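Local structure of probable signal peptide protein (Ralstonia solanacearum, 2QGU) at residues D131-S139 with L150-W161. The protein binds a phospholipid, phosphatidylethanolamine, between its sheet and helices, and probably carries phospholipids across the periplasm. The protein carries 13 engineered substitutions. Residues are numbered along the deposited sequence; the frame is centred on the assembly and turned at random.
Sequences DDTDVVVRS and LDYRVEKSPNGW. Engineered in segment 150-161: Val154 (natural residue Met), Pro158 (natural residue Ala). With PEF (di-palmitoyl-3-sn-phosphatidylethanolamine), chain B.
Arg138 and Asp151 lie side by side across two antiparallel strands and form a salt bridge. Arg138 NE gives its N-H to Asp151 OD2 at 2.9 Å. The two planes are nearly perpendicular (88°). OD2 lies close to the guanidinium plane, and NE meets it from above the carboxylate plane. The arginine chain is bent at chi3 (66°), which brings NE back to the acid. Water 3 joins Asp151 OD1 to Ser139 O.

On the same face, in the conformer given, Arg153 NH1 touches Val136 CG2 at 3.4 Å and donates to water 1. This water donates to Asp134 OD1, which is also hydrogen-bonded to Tyr164 OH. Asp134 OD2 and Glu155 OE1 each form a salt bridge to Arg76, which probably offsets their like charges.

The other face is mostly apolar. Val137 CG2 meets CG2 of the engineered Val154 at 3.8 Å, and Val135 CG2 packs on Trp161 CZ3 at the same distance. The indole carries Lys156 CB over one face, while its CH2 edge reaches Asp132 O. Ser139 OG donates to a lone pair of Leu150 O at 2.7 Å. Water 2 links OG to Tyr152 OH.

Tyr152 OH and Leu150 CD1 also approach lipid acyl carbons, at 3.7 Å from C38 and 3.9 Å from C34 respectively. Backbone bonds such as Val135 N to Val154 O pair strands 134-143 and 146-157 as a beta hairpin of the MlaC-family sheet, in which Leu150 and Tyr152 line part of the phospholipid pocket.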
ATOM      1  N   ASP A 131     -11.607  -1.919 -21.670  1.00  9.92           N
ATOM      2  CA  ASP A 131     -12.904  -2.040 -20.995  1.00 10.20           C
ATOM      3  C   ASP A 131     -12.890  -2.903 -19.726  1.00 10.15           C
ATOM      4  O   ASP A 131     -13.918  -3.035 -19.055  1.00 10.38           O
ATOM      5  CB  ASP A 131     -13.963  -2.582 -21.963  1.00 10.65           C
ATOM      6  CG  ASP A 131     -13.642  -3.980 -22.455  1.00 11.65           C
ATOM      7  OD1 ASP A 131     -12.595  -4.148 -23.097  1.00 12.90           O
ATOM      8  OD2 ASP A 131     -14.429  -4.915 -22.193  1.00 15.10           O
ATOM      9  N   ASP A 132     -11.745  -3.516 -19.416  1.00  9.36           N
ATOM     10  CA  ASP A 132     -11.600  -4.242 -18.150  1.00  9.39           C
ATOM     11  C   ASP A 132     -11.563  -3.264 -16.973  1.00  9.47           C
ATOM     12  O   ASP A 132     -11.055  -2.147 -17.100  1.00  9.66           O
ATOM     13  CB  ASP A 132     -10.349  -5.121 -18.153  1.00  9.52           C
ATOM     14  CG  ASP A 132     -10.457  -6.294 -19.103  1.00 10.97           C
ATOM     15  OD1 ASP A 132     -11.587  -6.690 -19.470  1.00 10.25           O
ATOM     16  OD2 ASP A 132      -9.401  -6.825 -19.494  1.00 11.17           O
ATOM     17  N   THR A 133     -12.108  -3.692 -15.836  1.00  9.40           N
ATOM     18  CA  THR A 133     -12.247  -2.803 -14.678  1.00  9.48           C
ATOM     19  C   THR A 133     -11.421  -3.219 -13.459  1.00  8.89           C
ATOM     20  O   THR A 133     -11.413  -2.522 -12.445  1.00  9.12           O
ATOM     21  CB  THR A 133     -13.714  -2.660 -14.253  1.00  9.94           C
ATOM     22  OG1 THR A 133     -14.251  -3.961 -14.006  1.00 11.80           O
ATOM     23  CG2 THR A 133     -14.529  -1.945 -15.339  1.00 11.64           C
ATOM     24  N   ASP A 134     -10.738  -4.358 -13.555  1.00  8.02           N
ATOM     25  CA  ASP A 134      -9.882  -4.834 -12.477  1.00  7.99           C
ATOM     26  C   ASP A 134      -8.645  -5.439 -13.122  1.00  7.79           C
ATOM     27  O   ASP A 134      -8.688  -6.543 -13.675  1.00  8.32           O
ATOM     28  CB  ASP A 134     -10.619  -5.849 -11.599  1.00  8.50           C
ATOM     29  CG  ASP A 134     -10.028  -5.946 -10.208  1.00 11.12           C
ATOM     30  OD1 ASP A 134      -8.791  -5.988 -10.086  1.00 11.00           O
ATOM     31  OD2 ASP A 134     -10.797  -5.959  -9.224  1.00 14.36           O
ATOM     32  N   VAL A 135      -7.545  -4.699 -13.053  1.00  6.28           N
ATOM     33  CA  VAL A 135      -6.388  -4.948 -13.922  1.00  6.48           C
ATOM     34  C   VAL A 135      -5.079  -4.886 -13.141  1.00  6.02           C
ATOM     35  O   VAL A 135      -5.061  -4.490 -11.970  1.00  6.24           O
ATOM     36  CB  VAL A 135      -6.344  -3.927 -15.100  1.00  6.60           C
ATOM     37  CG1 VAL A 135      -7.663  -3.947 -15.884  1.00  7.00           C
ATOM     38  CG2 VAL A 135      -6.056  -2.527 -14.589  1.00  7.17           C
ATOM     39  N   VAL A 136      -3.986  -5.277 -13.796  1.00  5.60           N
ATOM     40  CA  VAL A 136      -2.652  -5.168 -13.210  1.00  5.54           C
ATOM     41  C   VAL A 136      -1.803  -4.232 -14.061  1.00  5.67           C
ATOM     42  O   VAL A 136      -1.820  -4.313 -15.289  1.00  6.48           O
ATOM     43  CB  VAL A 136      -1.999  -6.569 -13.066  1.00  5.70           C
ATOM     44  CG1 VAL A 136      -0.506  -6.484 -12.714  1.00  6.80           C
ATOM     45  CG2 VAL A 136      -2.744  -7.388 -12.013  1.00  5.70           C
ATOM     46  N   VAL A 137      -1.094  -3.327 -13.392  1.00  5.60           N
ATOM     47  CA  VAL A 137      -0.096  -2.459 -14.019  1.00  5.78           C
ATOM     48  C   VAL A 137       1.272  -2.898 -13.514  1.00  5.93           C
ATOM     49  O   VAL A 137       1.486  -2.999 -12.301  1.00  6.27           O
ATOM     50  CB  VAL A 137      -0.349  -0.972 -13.666  1.00  5.87           C
ATOM     51  CG1 VAL A 137       0.797  -0.078 -14.145  1.00  7.05           C
ATOM     52  CG2 VAL A 137      -1.688  -0.504 -14.240  1.00  6.31           C
ATOM     53  N   ARG A 138       2.184  -3.185 -14.440  1.00  5.93           N
ATOM     54  CA  ARG A 138       3.497  -3.707 -14.078  1.00  6.37           C
ATOM     55  C   ARG A 138       4.591  -2.691 -14.375  1.00  6.30           C
ATOM     56  O   ARG A 138       4.553  -1.995 -15.391  1.00  6.25           O
ATOM     57  CB  ARG A 138       3.777  -5.022 -14.807  1.00  6.43           C
ATOM     58  CG  ARG A 138       2.705  -6.102 -14.591  1.00  7.08           C
ATOM     59  CD  ARG A 138       3.183  -7.464 -15.080  1.00  7.23           C
ATOM     60  NE  ARG A 138       4.295  -7.942 -14.257  1.00  7.53           N
ATOM     61  CZ  ARG A 138       5.275  -8.728 -14.684  1.00  8.54           C
ATOM     62  NH1 ARG A 138       5.329  -9.133 -15.948  1.00  8.86           N
ATOM     63  NH2 ARG A 138       6.233  -9.085 -13.842  1.00  8.82           N
ATOM     64  N   SER A 139       5.574  -2.607 -13.483  1.00  6.13           N
ATOM     65  CA  SER A 139       6.627  -1.607 -13.616  1.00  6.35           C
ATOM     66  C   SER A 139       7.949  -2.090 -13.032  1.00  6.39           C
ATOM     67  O   SER A 139       7.994  -3.068 -12.276  1.00  6.37           O
ATOM     68  CB  SER A 139       6.212  -0.290 -12.943  1.00  6.65           C
ATOM     69  OG  SER A 139       6.431  -0.324 -11.537  1.00  6.50           O
ATOM     70  N   LEU A 150       7.716  -3.487  -9.321  1.00  5.90           N
ATOM     71  CA  LEU A 150       6.533  -3.082  -8.569  1.00  5.90           C
ATOM     72  C   LEU A 150       5.332  -3.228  -9.470  1.00  5.82           C
ATOM     73  O   LEU A 150       5.257  -2.573 -10.507  1.00  5.88           O
ATOM     74  CB  LEU A 150       6.637  -1.635  -8.055  1.00  6.17           C
ATOM     75  CG  LEU A 150       7.687  -1.307  -6.983  1.00  7.15           C
ATOM     76  CD1 LEU A 150       7.625   0.177  -6.630  1.00  8.89           C
ATOM     77  CD2 LEU A 150       7.537  -2.182  -5.739  1.00  8.47           C
ATOM     78  N   ASP A 151       4.402  -4.094  -9.079  1.00  5.77           N
ATOM     79  CA  ASP A 151       3.146  -4.240  -9.821  1.00  5.79           C
ATOM     80  C   ASP A 151       1.994  -3.768  -8.948  1.00  5.95           C
ATOM     81  O   ASP A 151       2.103  -3.762  -7.724  1.00  5.69           O
ATOM     82  CB  ASP A 151       2.900  -5.686 -10.257  1.00  6.65           C
ATOM     83  CG  ASP A 151       3.973  -6.226 -11.188  1.00  7.25           C
ATOM     84  OD1 ASP A 151       4.836  -5.458 -11.667  1.00  7.96           O
ATOM     85  OD2 ASP A 151       3.921  -7.444 -11.445  1.00 10.92           O
ATOM     86  N   TYR A 152       0.892  -3.394  -9.590  1.00  5.69           N
ATOM     87  CA  TYR A 152      -0.248  -2.815  -8.891  1.00  5.63           C
ATOM     88  C   TYR A 152      -1.535  -3.435  -9.368  1.00  5.75           C
ATOM     89  O   TYR A 152      -1.702  -3.654 -10.567  1.00  6.01           O
ATOM     90  CB  TYR A 152      -0.323  -1.308  -9.161  1.00  5.86           C
ATOM     91  CG  TYR A 152       0.954  -0.585  -8.848  1.00  5.48           C
ATOM     92  CD1 TYR A 152       1.158  -0.018  -7.593  1.00  6.20           C
ATOM     93  CD2 TYR A 152       1.968  -0.476  -9.801  1.00  5.87           C
ATOM     94  CE1 TYR A 152       2.335   0.641  -7.290  1.00  6.01           C
ATOM     95  CE2 TYR A 152       3.163   0.186  -9.508  1.00  6.07           C
ATOM     96  CZ  TYR A 152       3.336   0.741  -8.244  1.00  5.89           C
ATOM     97  OH  TYR A 152       4.495   1.405  -7.904  1.00  6.73           O
ATOM     98  N   ARG A 153      -2.440  -3.726  -8.439  0.50  5.83           N
ATOM     99  CA  ARG A 153      -3.814  -4.050  -8.806  0.50  5.88           C
ATOM    100  C   ARG A 153      -4.623  -2.766  -8.770  0.50  5.98           C
ATOM    101  O   ARG A 153      -4.529  -1.986  -7.817  0.50  6.17           O
ATOM    102  CB  ARG A 153      -4.421  -5.113  -7.885  0.50  5.80           C
ATOM    103  CG  ARG A 153      -3.815  -6.492  -8.056  0.50  5.86           C
ATOM    104  CD  ARG A 153      -4.774  -7.595  -7.635  0.50  5.80           C
ATOM    105  NE  ARG A 153      -4.178  -8.911  -7.845  0.50  7.10           N
ATOM    106  CZ  ARG A 153      -4.224  -9.597  -8.985  0.50  7.53           C
ATOM    107  NH1 ARG A 153      -4.858  -9.110 -10.046  0.50  7.68           N
ATOM    108  NH2 ARG A 153      -3.639 -10.784  -9.061  0.50  8.95           N
ATOM    109  N   VAL A 154      -5.398  -2.540  -9.826  1.00  6.20           N
ATOM    110  CA  VAL A 154      -6.136  -1.294  -9.985  1.00  6.59           C
ATOM    111  C   VAL A 154      -7.572  -1.609 -10.359  1.00  7.08           C
ATOM    112  O   VAL A 154      -7.824  -2.437 -11.230  1.00  6.86           O
ATOM    113  CB  VAL A 154      -5.494  -0.369 -11.068  1.00  6.38           C
ATOM    114  CG1 VAL A 154      -5.808   1.080 -10.773  1.00  7.05           C
ATOM    115  CG2 VAL A 154      -3.969  -0.567 -11.145  1.00  7.21           C
ATOM    116  N   GLU A 155      -8.511  -0.963  -9.674  1.00  7.61           N
ATOM    117  CA  GLU A 155      -9.930  -1.178  -9.930  1.00  9.24           C
ATOM    118  C   GLU A 155     -10.604   0.133 -10.310  1.00  9.33           C
ATOM    119  O   GLU A 155     -10.364   1.163  -9.675  1.00  8.89           O
ATOM    120  CB  GLU A 155     -10.617  -1.786  -8.704  1.00  8.76           C
ATOM    121  CG  GLU A 155     -12.105  -2.060  -8.937  1.00 10.65           C
ATOM    122  CD  GLU A 155     -12.876  -2.473  -7.696  1.00 11.82           C
ATOM    123  OE1 GLU A 155     -12.315  -2.468  -6.578  1.00 15.63           O
ATOM    124  OE2 GLU A 155     -14.076  -2.798  -7.856  1.00 16.87           O
ATOM    125  N   LYS A 156     -11.454   0.083 -11.336  1.00 10.49           N
ATOM    126  CA  LYS A 156     -12.175   1.265 -11.783  1.00 12.63           C
ATOM    127  C   LYS A 156     -13.461   1.400 -10.988  1.00 14.17           C
ATOM    128  O   LYS A 156     -14.391   0.608 -11.165  1.00 14.67           O
ATOM    129  CB  LYS A 156     -12.476   1.206 -13.282  1.00 12.57           C
ATOM    130  CG  LYS A 156     -12.843   2.563 -13.860  1.00 13.65           C
ATOM    131  CD  LYS A 156     -13.016   2.494 -15.360  1.00 16.30           C
ATOM    132  CE  LYS A 156     -13.190   3.883 -15.941  1.00 17.84           C
ATOM    133  NZ  LYS A 156     -13.192   3.836 -17.430  1.00 20.20           N
ATOM    134  N   SER A 157     -13.473   2.399 -10.106  1.00 16.22           N
ATOM    135  CA  SER A 157     -14.622   2.732  -9.268  1.00 17.93           C
ATOM    136  C   SER A 157     -15.455   3.800  -9.974  1.00 18.62           C
ATOM    137  O   SER A 157     -14.984   4.395 -10.944  1.00 18.62           O
ATOM    138  CB  SER A 157     -14.145   3.249  -7.899  1.00 18.07           C
ATOM    139  OG  SER A 157     -13.507   4.520  -7.993  1.00 20.16           O
ATOM    140  N   PRO A 158     -16.697   4.041  -9.500  1.00 19.50           N
ATOM    141  CA  PRO A 158     -17.456   5.197  -9.992  1.00 20.04           C
ATOM    142  C   PRO A 158     -16.667   6.507  -9.920  1.00 20.46           C
ATOM    143  O   PRO A 158     -16.839   7.373 -10.779  1.00 20.89           O
ATOM    144  CB  PRO A 158     -18.662   5.238  -9.054  1.00 19.97           C
ATOM    145  CG  PRO A 158     -18.881   3.808  -8.689  1.00 20.20           C
ATOM    146  CD  PRO A 158     -17.490   3.241  -8.544  1.00 19.71           C
ATOM    147  N   ASN A 159     -15.795   6.633  -8.919  1.00 20.90           N
ATOM    148  CA  ASN A 159     -14.960   7.827  -8.763  1.00 20.99           C
ATOM    149  C   ASN A 159     -13.509   7.666  -9.243  1.00 20.21           C
ATOM    150  O   ASN A 159     -12.600   8.319  -8.732  1.00 20.80           O
ATOM    151  CB  ASN A 159     -15.020   8.369  -7.325  1.00 21.68           C
ATOM    152  CG  ASN A 159     -15.270   7.281  -6.290  1.00 23.13           C
ATOM    153  OD1 ASN A 159     -14.539   6.291  -6.213  1.00 25.88           O
ATOM    154  ND2 ASN A 159     -16.308   7.470  -5.476  1.00 24.98           N
ATOM    155  N   GLY A 160     -13.305   6.805 -10.238  1.00 19.22           N
ATOM    156  CA  GLY A 160     -12.011   6.700 -10.909  1.00 17.16           C
ATOM    157  C   GLY A 160     -11.240   5.428 -10.604  1.00 15.25           C
ATOM    158  O   GLY A 160     -11.692   4.585  -9.827  1.00 15.63           O
ATOM    159  N   TRP A 161     -10.086   5.290 -11.250  1.00 13.44           N
ATOM    160  CA  TRP A 161      -9.180   4.172 -11.001  1.00 11.32           C
ATOM    161  C   TRP A 161      -8.488   4.317  -9.648  1.00 10.99           C
ATOM    162  O   TRP A 161      -7.948   5.383  -9.326  1.00 11.45           O
ATOM    163  CB  TRP A 161      -8.121   4.091 -12.098  1.00 10.16           C
ATOM    164  CG  TRP A 161      -8.625   3.558 -13.383  1.00  9.58           C
ATOM    165  CD1 TRP A 161      -8.977   4.279 -14.492  1.00  9.42           C
ATOM    166  CD2 TRP A 161      -8.816   2.182 -13.716  1.00  7.97           C
ATOM    167  NE1 TRP A 161      -9.386   3.430 -15.492  1.00  9.05           N
ATOM    168  CE2 TRP A 161      -9.297   2.137 -15.044  1.00  8.85           C
ATOM    169  CE3 TRP A 161      -8.635   0.978 -13.019  1.00  8.26           C
ATOM    170  CZ2 TRP A 161      -9.591   0.937 -15.693  1.00  8.48           C
ATOM    171  CZ3 TRP A 161      -8.923  -0.210 -13.659  1.00  8.51           C
ATOM    172  CH2 TRP A 161      -9.398  -0.226 -14.987  1.00  9.25           C
TER
HETATM  173  C2  PEF B 301      14.104  -0.510  -1.701  1.00 18.17           C
HETATM  174  C1  PEF B 301      15.460  -1.179  -1.476  1.00 18.18           C
HETATM  175  N   PEF B 301      19.706  -1.823   2.625  1.00 20.49           N
HETATM  176  C3  PEF B 301      14.258   0.613  -2.706  1.00 18.49           C
HETATM  177  C4  PEF B 301      17.555  -2.079   1.482  1.00 19.99           C
HETATM  178  C5  PEF B 301      18.619  -2.768   2.333  1.00 20.43           C
HETATM  179  C10 PEF B 301      12.262  -1.868  -1.235  1.00 20.35           C
HETATM  180  C11 PEF B 301      11.034  -2.649  -1.685  1.00 20.38           C
HETATM  181  C12 PEF B 301      10.104  -1.741  -2.489  1.00 20.44           C
HETATM  182  C13 PEF B 301       9.448  -0.737  -1.547  1.00 20.22           C
HETATM  183  C14 PEF B 301       8.310   0.003  -2.225  1.00 21.36           C
HETATM  184  C15 PEF B 301       7.640   0.940  -1.223  1.00 21.84           C
HETATM  185  C16 PEF B 301       6.309   1.449  -1.769  1.00 23.32           C
HETATM  186  C17 PEF B 301       5.496   2.139  -0.678  1.00 24.61           C
HETATM  187  C18 PEF B 301       4.628   1.129   0.075  1.00 26.04           C
HETATM  188  C19 PEF B 301       3.235   1.699   0.332  1.00 26.87           C
HETATM  189  C20 PEF B 301       3.215   2.520   1.624  1.00 26.84           C
HETATM  190  C21 PEF B 301       1.843   3.151   1.846  1.00 26.92           C
HETATM  191  C22 PEF B 301       0.846   2.116   2.365  1.00 26.53           C
HETATM  192  C23 PEF B 301      -0.452   2.781   2.819  1.00 25.93           C
HETATM  193  C24 PEF B 301      -1.507   2.748   1.715  1.00 25.71           C
HETATM  194  C25 PEF B 301      -2.552   3.842   1.924  1.00 25.17           C
HETATM  195  C30 PEF B 301      13.022   2.098  -3.996  1.00 20.83           C
HETATM  196  C31 PEF B 301      11.940   2.870  -4.449  1.00 22.26           C
HETATM  197  C32 PEF B 301      10.832   2.950  -3.615  1.00 22.26           C
HETATM  198  C33 PEF B 301       9.864   4.046  -4.103  1.00 21.41           C
HETATM  199  C34 PEF B 301       8.636   3.476  -4.831  1.00 20.11           C
HETATM  200  C35 PEF B 301       7.391   4.370  -4.671  1.00 19.71           C
HETATM  201  C36 PEF B 301       6.220   3.677  -4.996  1.00 18.79           C
HETATM  202  C37 PEF B 301       5.056   4.390  -4.694  1.00 18.89           C
HETATM  203  C38 PEF B 301       3.920   3.650  -5.041  1.00 19.58           C
HETATM  204  C39 PEF B 301       2.611   4.315  -4.591  1.00 19.81           C
HETATM  205  C40 PEF B 301       1.404   3.367  -4.732  1.00 21.40           C
HETATM  206  C41 PEF B 301       1.209   2.500  -3.474  1.00 21.11           C
HETATM  207  C42 PEF B 301      -0.223   1.965  -3.365  1.00 22.13           C
HETATM  208  C43 PEF B 301      -0.304   0.768  -2.408  1.00 21.56           C
HETATM  209  C44 PEF B 301      -1.752   0.304  -2.207  1.00 22.71           C
HETATM  210  C45 PEF B 301      -1.831  -0.892  -1.256  1.00 22.27           C
HETATM  211  O4  PEF B 301      12.415  -1.603  -0.039  1.00 20.88           O
HETATM  212  O5  PEF B 301      13.992   2.034  -4.745  1.00 21.82           O
HETATM  213  O2  PEF B 301      13.159  -1.479  -2.188  1.00 17.49           O
HETATM  214  O3  PEF B 301      13.058   1.423  -2.801  1.00 19.31           O
HETATM  215  O1P PEF B 301      18.465  -0.630  -1.967  1.00 15.49           O
HETATM  216  O2P PEF B 301      18.388   0.510   0.322  1.00 16.33           O
HETATM  217  O3P PEF B 301      16.288  -0.313  -0.695  1.00 17.24           O
HETATM  218  O4P PEF B 301      18.033  -1.940   0.132  1.00 17.44           O
HETATM  219  P   PEF B 301      17.878  -0.515  -0.609  1.00 17.31           P
HETATM  220  O   HOH W   1      -6.280  -6.775 -10.646  1.00 12.16           O
HETATM  221  O   HOH W   2       5.793   2.077 -10.242  1.00  9.29           O
HETATM  222  O   HOH W   3       7.283  -5.859 -12.914  1.00 10.13           O